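Local coordinates for putative ABC transporter, periplasmic binding protein, amino acid (Neisseria gonorrhoeae, PDB 2YJP) that probably serves as the periplasmic solute receptor of an amino acid ABC transporter, binding L-cysteine in the cleft between its two lobes, at residues I59-G69 with N77-A85; K143-P151 with V207-L216. The protein carries 1 engineered substitution. One frame throughout, in Å; residues are numbered along the deposited sequence.

Contact 1: residues I59-G69 with N77-A85. With CYS (cysteine), chain D.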
loop_
_atom_site.group_PDB
_atom_site.type_symbol
_atom_site.label_atom_id
_atom_site.label_comp_id
_atom_site.label_asym_id
_atom_site.label_seq_id
_atom_site.Cartn_x
_atom_site.Cartn_y
_atom_site.Cartn_z
ATOM N N ILE A 59 8.043 -12.433 1.327
ATOM C CA ILE A 59 7.245 -11.216 1.579
ATOM C C ILE A 59 6.548 -10.602 0.359
ATOM O O ILE A 59 7.210 -10.257 -0.650
ATOM C CB ILE A 59 8.037 -10.118 2.317
ATOM C CG1 ILE A 59 8.666 -10.701 3.573
ATOM C CG2 ILE A 59 7.115 -8.942 2.668
ATOM C CD1 ILE A 59 9.526 -9.763 4.406
ATOM N N GLY A 60 5.213 -10.473 0.471
ATOM C CA GLY A 60 4.363 -9.885 -0.565
ATOM C C GLY A 60 4.500 -8.372 -0.539
ATOM O O GLY A 60 4.339 -7.733 0.531
ATOM N N VAL A 61 4.821 -7.794 -1.703
ATOM C CA VAL A 61 5.016 -6.344 -1.867
ATOM C C VAL A 61 4.496 -5.905 -3.203
ATOM O O VAL A 61 4.301 -6.738 -4.101
ATOM C CB VAL A 61 6.524 -5.863 -1.743
ATOM C CG1 VAL A 61 7.080 -6.195 -0.369
ATOM C CG2 VAL A 61 7.437 -6.466 -2.839
ATOM N N PHE A 62 4.281 -4.591 -3.345
ATOM C CA PHE A 62 3.973 -4.012 -4.654
ATOM C C PHE A 62 5.172 -3.888 -5.582
ATOM O O PHE A 62 6.293 -3.594 -5.137
ATOM C CB PHE A 62 3.308 -2.644 -4.502
ATOM C CG PHE A 62 1.880 -2.739 -4.118
ATOM C CD1 PHE A 62 0.957 -3.315 -5.003
ATOM C CD2 PHE A 62 1.439 -2.273 -2.888
ATOM C CE1 PHE A 62 -0.367 -3.432 -4.678
ATOM C CE2 PHE A 62 0.072 -2.382 -2.536
ATOM C CZ PHE A 62 -0.820 -2.983 -3.435
ATOM N N GLY A 63 4.937 -4.133 -6.888
ATOM C CA GLY A 63 5.906 -3.826 -7.884
ATOM C C GLY A 63 5.737 -2.469 -8.542
ATOM O O GLY A 63 6.632 -2.030 -9.312
ATOM N N ASP A 64 4.604 -1.798 -8.326
ATOM C CA ASP A 64 4.297 -0.612 -9.137
ATOM C C ASP A 64 3.554 0.442 -8.322
ATOM O O ASP A 64 2.681 1.130 -8.808
ATOM C CB ASP A 64 3.472 -0.993 -10.365
ATOM C CG ASP A 64 2.108 -1.638 -9.998
ATOM O OD1 ASP A 64 1.866 -1.972 -8.803
ATOM O OD2 ASP A 64 1.279 -1.818 -10.939
ATOM N N LYS A 65 3.885 0.535 -7.036
ATOM C CA LYS A 65 3.268 1.526 -6.197
ATOM C C LYS A 65 4.340 2.440 -5.553
ATOM O O LYS A 65 4.402 2.602 -4.317
ATOM C CB LYS A 65 2.370 0.861 -5.130
ATOM C CG LYS A 65 1.344 1.829 -4.536
ATOM C CD LYS A 65 0.671 1.272 -3.247
ATOM C CE LYS A 65 -0.317 2.250 -2.726
ATOM N NZ LYS A 65 -1.034 1.899 -1.474
ATOM N N PRO A 66 5.173 3.058 -6.387
ATOM C CA PRO A 66 6.155 3.931 -5.765
ATOM C C PRO A 66 5.398 5.109 -5.093
ATOM O O PRO A 66 4.408 5.606 -5.630
ATOM C CB PRO A 66 6.985 4.437 -6.950
ATOM C CG PRO A 66 6.010 4.435 -8.125
ATOM C CD PRO A 66 5.037 3.279 -7.840
ATOM N N PRO A 67 5.885 5.588 -3.947
ATOM C CA PRO A 67 7.131 5.252 -3.285
ATOM C C PRO A 67 7.051 4.186 -2.215
ATOM O O PRO A 67 7.985 4.101 -1.387
ATOM C CB PRO A 67 7.489 6.556 -2.587
ATOM C CG PRO A 67 6.086 7.130 -2.195
ATOM C CD PRO A 67 5.214 6.765 -3.354
ATOM N N PHE A 68 5.994 3.379 -2.199
ATOM C CA PHE A 68 5.803 2.384 -1.148
ATOM C C PHE A 68 6.431 1.020 -1.451
ATOM O O PHE A 68 7.050 0.400 -0.573
ATOM C CB PHE A 68 4.297 2.287 -0.839
ATOM C CG PHE A 68 3.718 3.629 -0.479
ATOM C CD1 PHE A 68 4.023 4.200 0.738
ATOM C CD2 PHE A 68 2.984 4.364 -1.390
ATOM C CE1 PHE A 68 3.564 5.454 1.107
ATOM C CE2 PHE A 68 2.522 5.639 -1.063
ATOM C CZ PHE A 68 2.842 6.187 0.231
ATOM N N GLY A 69 6.228 0.561 -2.689
ATOM C CA GLY A 69 6.780 -0.693 -3.163
ATOM C C GLY A 69 6.855 -0.645 -4.655
ATOM O O GLY A 69 5.820 -0.465 -5.333
ATOM N N ASN A 77 13.891 -4.328 -5.779
ATOM C CA ASN A 77 12.787 -3.832 -4.983
ATOM C C ASN A 77 13.213 -2.623 -4.136
ATOM O O ASN A 77 14.315 -2.608 -3.568
ATOM C CB ASN A 77 12.241 -4.954 -4.082
ATOM C CG ASN A 77 11.846 -6.224 -4.889
ATOM O OD1 ASN A 77 10.782 -6.397 -5.302
ATOM N ND2 ASN A 77 12.712 -7.029 -5.118
ATOM N N GLN A 78 12.340 -1.611 -4.071
ATOM C CA GLN A 78 12.620 -0.379 -3.339
ATOM C C GLN A 78 11.291 0.145 -2.790
ATOM O O GLN A 78 10.217 -0.318 -3.186
ATOM C CB GLN A 78 13.207 0.722 -4.237
ATOM C CG GLN A 78 14.538 0.431 -4.982
ATOM C CD GLN A 78 15.728 0.201 -4.028
ATOM O OE1 GLN A 78 15.655 0.520 -2.832
ATOM N NE2 GLN A 78 16.831 -0.383 -4.571
ATOM N N GLY A 79 11.383 1.143 -1.899
ATOM C CA GLY A 79 10.248 1.830 -1.358
ATOM C C GLY A 79 10.094 1.636 0.133
ATOM O O GLY A 79 10.759 0.805 0.761
ATOM N N PHE A 80 9.159 2.392 0.696
ATOM C CA PHE A 80 8.959 2.410 2.119
ATOM C C PHE A 80 8.641 1.024 2.711
ATOM O O PHE A 80 9.242 0.642 3.715
ATOM C CB PHE A 80 7.850 3.434 2.393
ATOM C CG PHE A 80 7.535 3.656 3.833
ATOM C CD1 PHE A 80 8.485 4.150 4.717
ATOM C CD2 PHE A 80 6.240 3.446 4.285
ATOM C CE1 PHE A 80 8.142 4.416 6.076
ATOM C CE2 PHE A 80 5.867 3.674 5.641
ATOM C CZ PHE A 80 6.836 4.156 6.554
ATOM N N ASP A 81 7.700 0.286 2.136
ATOM C CA ASP A 81 7.317 -1.040 2.640
ATOM C C ASP A 81 8.513 -2.042 2.562
ATOM O O ASP A 81 8.678 -2.941 3.411
ATOM C CB ASP A 81 6.213 -1.635 1.747
ATOM C CG ASP A 81 4.909 -0.875 1.779
ATOM O OD1 ASP A 81 4.460 -0.373 2.815
ATOM O OD2 ASP A 81 4.283 -0.817 0.718
ATOM N N VAL A 82 9.309 -1.915 1.513
ATOM C CA VAL A 82 10.463 -2.778 1.263
ATOM C C VAL A 82 11.552 -2.518 2.308
ATOM O O VAL A 82 12.253 -3.458 2.780
ATOM C CB VAL A 82 10.972 -2.508 -0.176
ATOM C CG1 VAL A 82 12.397 -2.892 -0.345
ATOM C CG2 VAL A 82 10.011 -3.201 -1.229
ATOM N N GLU A 83 11.723 -1.258 2.682
ATOM C CA GLU A 83 12.720 -0.951 3.686
ATOM C C GLU A 83 12.342 -1.663 5.001
ATOM O O GLU A 83 13.200 -2.253 5.665
ATOM C CB GLU A 83 12.804 0.556 3.916
ATOM C CG GLU A 83 13.423 1.284 2.793
ATOM C CD GLU A 83 14.889 0.874 2.582
ATOM O OE1 GLU A 83 15.716 0.861 3.499
ATOM O OE2 GLU A 83 15.266 0.560 1.481
ATOM N N ILE A 84 11.049 -1.615 5.349
ATOM C CA ILE A 84 10.537 -2.249 6.550
ATOM C C ILE A 84 10.773 -3.753 6.411
ATOM O O ILE A 84 11.157 -4.432 7.384
ATOM C CB ILE A 84 9.026 -1.965 6.734
ATOM C CG1 ILE A 84 8.829 -0.497 7.068
ATOM C CG2 ILE A 84 8.382 -2.934 7.807
ATOM C CD1 ILE A 84 7.460 -0.021 6.907
ATOM N N ALA A 85 10.539 -4.279 5.211
ATOM C CA ALA A 85 10.726 -5.708 5.000
ATOM C C ALA A 85 12.211 -6.123 5.226
ATOM O O ALA A 85 12.502 -7.173 5.832
ATOM C CB ALA A 85 10.195 -6.144 3.633
HETATM N N CYS D . -3.565 0.671 0.880
HETATM C CA CYS D . -4.750 0.455 0.019
HETATM C C CYS D . -5.272 -0.971 0.201
HETATM O O CYS D . -4.716 -1.731 1.051
HETATM C CB CYS D . -4.427 0.665 -1.454
HETATM S SG CYS D . -3.083 -0.355 -2.084
HETATM O OXT CYS D . -6.236 -1.338 -0.476
HETATM O O HOH W 1 4.794 -2.705 -1.072
#
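Phe68 lays its CB against the carboxylate of Asp81, 3.5 Å from OD2, while its ring atom CD1 comes within 4.2 Å of Phe80 CB. The turn carrying it lies against the start of helix 80-93, where Gly79 is the N-cap residue. Two backbone carbonyls reach the first turn of that helix: Pro67 O takes the N-H of Phe80 at 2.9 Å, and Phe68 O takes that of Asp81 at 2.8 Å. Gly79 CA lies 3.2 Å from Pro67 O and also makes a CA-H...O contact with Phe68 O. Phe68 and Gly69 face Lys65 in a classic beta bulge, Lys65 O accepting from both their N-H groups. Further along, Val61 CG1 packs on Val82 CG2 and Ile59 CD1 on Ala85 CB (3.8 Å), fastening strand 57-61 to the helix.

Asp81 OD2 accepts from a water that in turn accepts from Phe62 N, and its OD1 is held by Tyr141 and Asn124. Lys65 NZ, paired with Asp212 and Asn124, comes 3.1 Å from SG of the bound cysteine, which also lies near Phe62 CZ. A carboxylate buried at a helix N-terminus and gripped on both oxygens is probably stabilised in its charged form and, through the water, links the backbone N of Phe62 to the helix.

Contact 2: residues K143-P151 with V207-L216; sequences KVALGVVSP and VALAHDNALL. With CYS (cysteine), chain D.
Val149 and Leu209 form a hydrogen-bonded pair in the antiparallel ladder that joins strand 142-151 to strand 208-212, within the mixed sheet of one lobe of this family 3 solute-binding protein. Backbone bonds come first. Val149 and Leu209 exchange two, each 2.8 Å from N to O; Gly147 and His211 exchange two more, the one from His211 N to Gly147 O longer at 3.3 Å. Asn213 N continues the ladder into the first turn of helix 213-222 by donating to Ala145 O in a nearly straight bond.

Apolar contacts lie on both faces. On one, Val148 spreads its methyls, CG1 over Ala208 CB and CG2 over Ala210 CB. On the other, Val149 CG1, set between its backbone N and carbonyl carbon (chi1 69°), meets Leu209 CB and Leu216 CD2. Leu216 CD1 lies tight on Gly147, 3.3 Å from its O; the absence of a side chain on this glycine leaves room for Asn213 CB.

Polar side chains complete the contact. Beside Ala145, Asn213 OD1 accepts from a water, and its ND2 donates to Gly231 O. At the cleft, His211 ND1 accepts from Asp212 N in the ring plane, Leu215 CD2 lies over the centre of one ring face, and NE2 is hydrogen-bonded to Asn194 OD1, which together fix the ring's rotation with its edge toward the ligand. Val144 crosses Asp212 at about a right angle, CG1 lying 3.6 Å from the carboxylate carbon. That carboxylate also pairs with Lys65, and its OD2 accepts a hydrogen bond from the amino N of the bound cysteine, N to OD2 2.7 Å.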
loop_
_atom_site.group_PDB
_atom_site.type_symbol
_atom_site.label_atom_id
_atom_site.label_comp_id
_atom_site.label_asym_id
_atom_site.label_seq_id
_atom_site.Cartn_x
_atom_site.Cartn_y
_atom_site.Cartn_z
ATOM N N LYS A 143 -0.596 5.569 8.107
ATOM C CA LYS A 143 -2.016 5.881 7.921
ATOM C C LYS A 143 -2.212 6.549 6.567
ATOM O O LYS A 143 -1.281 7.155 6.063
ATOM C CB LYS A 143 -2.587 6.797 9.019
ATOM C CG LYS A 143 -1.608 7.437 9.875
ATOM C CD LYS A 143 -2.163 8.590 10.642
ATOM C CE LYS A 143 -1.285 8.864 11.869
ATOM N NZ LYS A 143 -1.047 10.273 12.068
ATOM N N VAL A 144 -3.421 6.439 6.020
ATOM C CA VAL A 144 -3.730 6.997 4.757
ATOM C C VAL A 144 -5.255 7.146 4.571
ATOM O O VAL A 144 -6.057 6.390 5.092
ATOM C CB VAL A 144 -3.002 6.154 3.600
ATOM C CG1 VAL A 144 -3.766 5.095 3.094
ATOM C CG2 VAL A 144 -2.847 6.952 2.433
ATOM N N ALA A 145 -5.635 8.160 3.817
ATOM C CA ALA A 145 -7.010 8.413 3.442
ATOM C C ALA A 145 -7.062 8.239 1.920
ATOM O O ALA A 145 -6.011 8.278 1.261
ATOM C CB ALA A 145 -7.393 9.837 3.828
ATOM N N LEU A 146 -8.253 8.051 1.373
ATOM C CA LEU A 146 -8.452 8.050 -0.046
ATOM C C LEU A 146 -8.582 9.456 -0.619
ATOM O O LEU A 146 -9.016 10.418 0.055
ATOM C CB LEU A 146 -9.690 7.211 -0.415
ATOM C CG LEU A 146 -9.674 5.722 0.062
ATOM C CD1 LEU A 146 -11.029 5.042 -0.191
ATOM C CD2 LEU A 146 -8.453 4.984 -0.557
ATOM N N GLY A 147 -8.242 9.577 -1.899
ATOM C CA GLY A 147 -8.420 10.828 -2.622
ATOM C C GLY A 147 -8.804 10.523 -4.040
ATOM O O GLY A 147 -8.909 9.385 -4.428
ATOM N N VAL A 148 -9.089 11.553 -4.816
ATOM C CA VAL A 148 -9.426 11.341 -6.235
ATOM C C VAL A 148 -8.587 12.253 -7.120
ATOM O O VAL A 148 -8.508 13.459 -6.836
ATOM C CB VAL A 148 -10.931 11.648 -6.482
ATOM C CG1 VAL A 148 -11.265 11.443 -7.992
ATOM C CG2 VAL A 148 -11.768 10.774 -5.579
ATOM N N VAL A 149 -7.974 11.688 -8.185
ATOM C CA VAL A 149 -7.166 12.502 -9.098
ATOM C C VAL A 149 -7.861 12.612 -10.464
ATOM O O VAL A 149 -8.527 11.634 -10.909
ATOM C CB VAL A 149 -5.741 12.000 -9.241
ATOM C CG1 VAL A 149 -5.642 10.592 -10.028
ATOM C CG2 VAL A 149 -4.862 13.075 -9.890
ATOM N N SER A 150 -7.725 13.809 -11.096
ATOM C CA SER A 150 -8.375 14.095 -12.365
ATOM C C SER A 150 -7.574 15.115 -13.167
ATOM O O SER A 150 -6.755 15.866 -12.613
ATOM C CB SER A 150 -9.800 14.638 -12.101
ATOM O OG SER A 150 -9.762 15.803 -11.239
ATOM N N PRO A 151 -7.815 15.188 -14.488
ATOM C CA PRO A 151 -7.024 16.190 -15.230
ATOM C C PRO A 151 -7.327 17.632 -14.766
ATOM O O PRO A 151 -8.493 17.941 -14.464
ATOM C CB PRO A 151 -7.456 15.973 -16.719
ATOM C CG PRO A 151 -8.747 15.192 -16.667
ATOM C CD PRO A 151 -8.687 14.390 -15.368
ATOM N N VAL A 207 -12.735 9.721 -16.289
ATOM C CA VAL A 207 -12.604 11.157 -16.030
ATOM C C VAL A 207 -11.777 11.420 -14.783
ATOM O O VAL A 207 -11.369 12.559 -14.596
ATOM C CB VAL A 207 -13.976 11.853 -15.842
ATOM C CG1 VAL A 207 -14.817 11.649 -17.072
ATOM C CG2 VAL A 207 -14.703 11.304 -14.649
ATOM N N ALA A 208 -11.517 10.366 -13.973
ATOM C CA ALA A 208 -10.829 10.455 -12.695
ATOM C C ALA A 208 -10.409 9.067 -12.201
ATOM O O ALA A 208 -10.885 8.035 -12.703
ATOM C CB ALA A 208 -11.734 11.101 -11.647
ATOM N N LEU A 209 -9.558 9.046 -11.175
ATOM C CA LEU A 209 -9.065 7.819 -10.628
ATOM C C LEU A 209 -8.966 7.975 -9.115
ATOM O O LEU A 209 -8.425 8.959 -8.617
ATOM C CB LEU A 209 -7.706 7.508 -11.246
ATOM C CG LEU A 209 -6.954 6.257 -10.825
ATOM C CD1 LEU A 209 -5.775 5.949 -11.764
ATOM C CD2 LEU A 209 -6.460 6.353 -9.329
ATOM N N ALA A 210 -9.507 7.020 -8.388
ATOM C CA ALA A 210 -9.491 7.067 -6.941
ATOM C C ALA A 210 -8.509 6.039 -6.368
ATOM O O ALA A 210 -8.416 4.916 -6.885
ATOM C CB ALA A 210 -10.889 6.817 -6.411
ATOM N N HIS A 211 -7.815 6.431 -5.300
ATOM C CA HIS A 211 -6.769 5.593 -4.657
ATOM C C HIS A 211 -6.332 6.261 -3.344
ATOM O O HIS A 211 -6.858 7.329 -2.979
ATOM C CB HIS A 211 -5.517 5.502 -5.580
ATOM C CG HIS A 211 -4.856 4.159 -5.580
ATOM N ND1 HIS A 211 -4.557 3.477 -4.419
ATOM C CD2 HIS A 211 -4.428 3.376 -6.597
ATOM C CE1 HIS A 211 -3.974 2.331 -4.720
ATOM N NE2 HIS A 211 -3.881 2.248 -6.036
ATOM N N ASP A 212 -5.341 5.659 -2.668
ATOM C CA ASP A 212 -4.723 6.224 -1.473
ATOM C C ASP A 212 -4.258 7.623 -1.850
ATOM O O ASP A 212 -3.592 7.786 -2.865
ATOM C CB ASP A 212 -3.491 5.356 -1.011
ATOM C CG ASP A 212 -3.902 4.045 -0.333
ATOM O OD1 ASP A 212 -5.129 3.851 -0.130
ATOM O OD2 ASP A 212 -2.994 3.176 0.014
ATOM N N ASN A 213 -4.541 8.635 -1.037
ATOM C CA ASN A 213 -4.133 9.998 -1.450
ATOM C C ASN A 213 -2.619 10.197 -1.562
ATOM O O ASN A 213 -2.146 10.903 -2.479
ATOM C CB ASN A 213 -4.795 11.131 -0.632
ATOM C CG ASN A 213 -4.546 11.032 0.907
ATOM O OD1 ASN A 213 -3.619 10.355 1.403
ATOM N ND2 ASN A 213 -5.391 11.761 1.663
ATOM N N ALA A 214 -1.877 9.573 -0.652
ATOM C CA ALA A 214 -0.439 9.639 -0.684
ATOM C C ALA A 214 0.094 9.096 -2.014
ATOM O O ALA A 214 1.015 9.631 -2.568
ATOM C CB ALA A 214 0.161 8.816 0.524
ATOM N N LEU A 215 -0.450 8.001 -2.507
ATOM C CA LEU A 215 -0.055 7.556 -3.821
ATOM C C LEU A 215 -0.367 8.663 -4.840
ATOM O O LEU A 215 0.468 9.005 -5.674
ATOM C CB LEU A 215 -0.787 6.258 -4.218
ATOM C CG LEU A 215 -0.496 5.778 -5.637
ATOM C CD1 LEU A 215 1.024 5.499 -5.825
ATOM C CD2 LEU A 215 -1.314 4.541 -5.931
ATOM N N LEU A 216 -1.583 9.206 -4.779
ATOM C CA LEU A 216 -2.016 10.179 -5.808
ATOM C C LEU A 216 -1.175 11.462 -5.788
ATOM O O LEU A 216 -0.846 12.008 -6.841
ATOM C CB LEU A 216 -3.488 10.534 -5.618
ATOM C CG LEU A 216 -4.542 9.421 -5.732
ATOM C CD1 LEU A 216 -5.956 10.076 -5.714
ATOM C CD2 LEU A 216 -4.337 8.579 -6.985
HETATM N N CYS D . -3.565 0.671 0.880
HETATM C CA CYS D . -4.750 0.455 0.019
HETATM C C CYS D . -5.272 -0.971 0.201
HETATM O O CYS D . -4.716 -1.731 1.051
HETATM C CB CYS D . -4.427 0.665 -1.454
HETATM S SG CYS D . -3.083 -0.355 -2.084
HETATM O OXT CYS D . -6.236 -1.338 -0.476
HETATM O O HOH W 2 -3.144 10.409 3.980
#

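Overall arrangement
Both contacts are buried and both reach the bound cysteine, from different sheets. Contact 1 is local, a loop and strand packed on the helix that soon follows, and its bonds are carbonyls closing a helix start. Contact 2 joins segments more than fifty residues apart through a regular antiparallel ladder with methyl packing on its faces. They meet at the cleft: Lys65 NZ of contact 1 forms a salt bridge with Asp212 OD2 of contact 2 at 2.8 Å, and Phe68 CZ packs on Ala214 CB. Polar chemistry in contact 1 thus centres on a helix start and a buried carboxylate, whereas contact 2 rests on sheet backbone bonding between apolar faces.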